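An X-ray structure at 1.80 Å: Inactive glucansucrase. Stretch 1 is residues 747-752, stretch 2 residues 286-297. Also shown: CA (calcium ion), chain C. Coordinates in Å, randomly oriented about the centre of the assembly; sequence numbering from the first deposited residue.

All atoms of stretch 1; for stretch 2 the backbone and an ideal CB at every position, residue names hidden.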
# COMPACT_ATOMS: atom_id res chain seq x y z
N ASP A 747 9.37 -4.82 -3.02
CA ASP A 747 8.07 -4.21 -3.21
C ASP A 747 8.31 -2.81 -3.76
O ASP A 747 8.76 -1.93 -3.02
CB ASP A 747 7.35 -4.14 -1.86
CG ASP A 747 5.84 -4.15 -1.97
OD1 ASP A 747 5.32 -3.52 -2.91
OD2 ASP A 747 5.18 -4.79 -1.10
N ILE A 748 8.04 -2.60 -5.04
CA ILE A 748 8.27 -1.30 -5.70
C ILE A 748 6.93 -0.59 -5.78
O ILE A 748 5.92 -1.20 -6.13
CB ILE A 748 8.98 -1.43 -7.08
CG1 ILE A 748 9.36 -0.03 -7.62
CG2 ILE A 748 8.16 -2.21 -8.11
CD1 ILE A 748 10.22 -0.07 -8.86
N VAL A 749 6.93 0.71 -5.45
CA VAL A 749 5.70 1.45 -5.15
C VAL A 749 5.63 2.72 -5.99
O VAL A 749 6.04 3.80 -5.54
CB VAL A 749 5.63 1.82 -3.65
CG1 VAL A 749 4.30 2.50 -3.31
CG2 VAL A 749 5.83 0.57 -2.80
N MET A 750 5.11 2.58 -7.22
CA MET A 750 5.00 3.71 -8.17
C MET A 750 3.73 4.53 -8.04
O MET A 750 3.64 5.60 -8.65
CB MET A 750 5.15 3.22 -9.62
CG MET A 750 6.57 2.78 -9.98
SD MET A 750 6.76 2.09 -11.64
CE MET A 750 6.26 0.37 -11.35
N ASN A 751 2.75 4.09 -7.25
CA ASN A 751 1.45 4.75 -7.30
C ASN A 751 1.43 6.09 -6.59
O ASN A 751 0.87 7.04 -7.13
CB ASN A 751 0.33 3.90 -6.73
CG ASN A 751 -1.02 4.60 -6.82
OD1 ASN A 751 -1.56 4.85 -7.91
ND2 ASN A 751 -1.56 4.96 -5.66
N GLN A 752 1.98 6.13 -5.37
CA GLN A 752 1.90 7.33 -4.53
C GLN A 752 3.12 7.56 -3.65
O GLN A 752 3.85 6.62 -3.32
CB GLN A 752 0.66 7.30 -3.62
CG GLN A 752 0.80 6.48 -2.33
CD GLN A 752 0.75 4.96 -2.55
OE1 GLN A 752 -0.00 4.48 -3.39
NE2 GLN A 752 1.53 4.22 -1.78
N UNK A 286 -2.76 -2.30 -10.69
CA UNK A 286 -4.02 -1.93 -11.33
C UNK A 286 -4.34 -0.43 -11.27
O UNK A 286 -5.37 -0.01 -11.81
CB UNK A 286 -5.16 -2.71 -10.68
N UNK A 287 -3.51 0.37 -10.60
CA UNK A 287 -3.86 1.76 -10.32
C UNK A 287 -2.83 2.76 -10.86
O UNK A 287 -2.82 3.92 -10.46
CB UNK A 287 -4.02 1.95 -8.81
N UNK A 288 -1.99 2.30 -11.78
CA UNK A 288 -0.94 3.08 -12.40
C UNK A 288 -1.03 2.89 -13.92
O UNK A 288 -1.43 1.83 -14.37
CB UNK A 288 0.43 2.67 -11.87
N UNK A 289 -0.68 3.92 -14.68
CA UNK A 289 -0.58 3.82 -16.14
C UNK A 289 0.18 2.54 -16.50
O UNK A 289 1.32 2.34 -16.07
CB UNK A 289 0.12 5.05 -16.73
N UNK A 290 -0.48 1.65 -17.25
CA UNK A 290 0.10 0.33 -17.56
C UNK A 290 1.37 0.38 -18.41
O UNK A 290 2.08 -0.62 -18.48
CB UNK A 290 -0.94 -0.52 -18.29
N UNK A 291 1.66 1.53 -19.03
CA UNK A 291 2.96 1.74 -19.69
C UNK A 291 4.12 1.32 -18.81
O UNK A 291 5.11 0.79 -19.32
CB UNK A 291 3.13 3.21 -20.08
N UNK A 292 4.03 1.58 -17.50
CA UNK A 292 5.16 1.32 -16.60
C UNK A 292 5.42 -0.17 -16.40
O UNK A 292 6.54 -0.57 -16.12
CB UNK A 292 4.91 1.98 -15.24
N UNK A 293 4.39 -1.00 -16.60
CA UNK A 293 4.57 -2.45 -16.58
C UNK A 293 5.29 -2.93 -17.85
O UNK A 293 6.17 -3.77 -17.77
CB UNK A 293 3.22 -3.15 -16.44
N UNK A 294 4.93 -2.38 -19.01
CA UNK A 294 5.66 -2.64 -20.26
C UNK A 294 7.14 -2.26 -20.11
O UNK A 294 8.03 -3.01 -20.48
CB UNK A 294 5.03 -1.86 -21.42
N UNK A 295 7.37 -1.07 -19.56
CA UNK A 295 8.72 -0.49 -19.47
C UNK A 295 9.61 -1.23 -18.49
O UNK A 295 10.79 -1.46 -18.77
CB UNK A 295 8.63 0.98 -19.06
N UNK A 296 9.03 -1.65 -17.37
CA UNK A 296 9.74 -2.51 -16.42
C UNK A 296 10.19 -3.81 -17.09
O UNK A 296 11.34 -4.21 -16.95
CB UNK A 296 8.85 -2.82 -15.21
N UNK A 297 9.27 -4.47 -17.79
CA UNK A 297 9.62 -5.69 -18.52
C UNK A 297 10.70 -5.46 -19.57
O UNK A 297 11.62 -6.27 -19.71
CB UNK A 297 8.37 -6.27 -19.19
CA CA C . -2.43 6.12 -9.58

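At position 286 nothing of stretch 1 lies within 5.5 Å of the ideal CB, so the contact leaves the choice open; the residue is Asp286, and its OD2 is hydrogen-bonded elsewhere in the structure.

Position 287 is tied to stretch 1 by its backbone. Its O lies 2.4 Å from the calcium ion, and Asn751 OD1 lies 2.3 Å from the same ion. The two oxygens, Asn751 OD1 and the O of 287, are therefore only 3.0 Å apart without a hydrogen bond: both are ligands of one metal. Since a carbonyl does the binding, the side chain is weakly constrained, and small or polar types would suit. The ideal CB points toward stretch 1, 3.9 Å from Asn751 OD1. The residue is Asn287, chi1 m; its amide does not reach the calcium, and ND2 is hydrogen-bonded elsewhere.

At 288, phi/psi of -131/148 is extended, a region that beta-branched residues favour. The ideal CB points toward stretch 1, 5.3 Å from Met750 CB and 4.9 Å from Asn751 OD1, leaving room for a medium aliphatic such as Val, Ile or Leu. Ile288 is found, chi1 p. CG2 of Ile288 lies 3.7 Å from Asn751 CA and 4.2 Å from Met750 C, and its CD1 lies 4.3 Å from Met750 CE.

Positions 289 to 291 have no stretch 1 atom near their ideal CBs. Just ahead of a turn into a helix, 289 suits a capping residue: Asp, Asn, Ser or Thr. Asp289 is found, and its OD1 accepts from the backbone N of 291 at 3.0 Å and 160°. Position 290 is undemanding and holds Ala290; 291 holds Asp291, whose carboxylate oxygens are hydrogen-bonded elsewhere.

Position 292 is helical, its ideal CB pointing toward stretch 1 and 4.1 Å from Met750 SD. At that range a compact apolar side chain is the natural fit, Val or Ala among them. Val292 places CG2 3.9 Å from Met750 CE.

Position 293 points sideways; Leu293 makes no contact within 4.5 Å. At 294 and 295, out of reach, polar residues are as acceptable as any: Asp294 and Gln295, both with hydrogen bonds elsewhere.

Position 296, one helical turn after 292, points toward stretch 1, yet no atom there is within 5.5 Å of its ideal CB. A long, flexible apolar chain can bridge that gap. Met296, with chi1 and chi2 both t, extends until CE is 3.8 Å from Ile748 CG2 and 3.9 Å from Met750 CE.

Position 297, out of reach, is Gly297.

Stretch 2, residues 286-297: DNIDADVLDQMG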
# COMPACT_ATOMS: atom_id res chain seq x y z
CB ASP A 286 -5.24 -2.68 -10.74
CG ASP A 286 -5.08 -4.23 -10.74
OD1 ASP A 286 -4.23 -4.76 -11.47
OD2 ASP A 286 -5.86 -4.89 -10.00
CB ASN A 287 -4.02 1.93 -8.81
CG ASN A 287 -4.87 0.84 -8.19
OD1 ASN A 287 -4.35 -0.01 -7.49
ND2 ASN A 287 -6.18 0.85 -8.48
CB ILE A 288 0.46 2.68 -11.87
CG1 ILE A 288 0.78 1.20 -12.17
CG2 ILE A 288 0.56 2.95 -10.38
CD1 ILE A 288 2.02 0.66 -11.47
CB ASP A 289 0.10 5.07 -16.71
CG ASP A 289 -0.01 5.17 -18.23
OD1 ASP A 289 0.16 4.15 -18.93
OD2 ASP A 289 -0.25 6.28 -18.75
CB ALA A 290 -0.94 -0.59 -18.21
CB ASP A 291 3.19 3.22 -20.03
CG ASP A 291 2.24 3.77 -21.05
OD1 ASP A 291 1.49 3.02 -21.72
OD2 ASP A 291 2.23 5.02 -21.19
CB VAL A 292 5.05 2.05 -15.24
CG1 VAL A 292 4.86 3.55 -15.44
CG2 VAL A 292 3.96 1.45 -14.36
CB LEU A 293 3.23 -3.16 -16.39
CG LEU A 293 2.36 -2.71 -15.21
CD1 LEU A 293 1.01 -3.40 -15.27
CD2 LEU A 293 3.05 -2.98 -13.89
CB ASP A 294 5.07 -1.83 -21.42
CG ASP A 294 3.72 -2.34 -21.89
OD1 ASP A 294 3.38 -3.53 -21.69
OD2 ASP A 294 2.98 -1.55 -22.51
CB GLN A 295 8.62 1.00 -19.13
CG GLN A 295 8.05 1.78 -20.32
CD GLN A 295 7.37 3.08 -19.98
OE1 GLN A 295 7.14 3.42 -18.81
NE2 GLN A 295 6.99 3.81 -21.03
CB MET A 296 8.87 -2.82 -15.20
CG MET A 296 9.53 -3.72 -14.17
SD MET A 296 8.45 -4.20 -12.82
CE MET A 296 8.57 -2.72 -11.81
O HOH W 1 -0.09 6.62 -9.85
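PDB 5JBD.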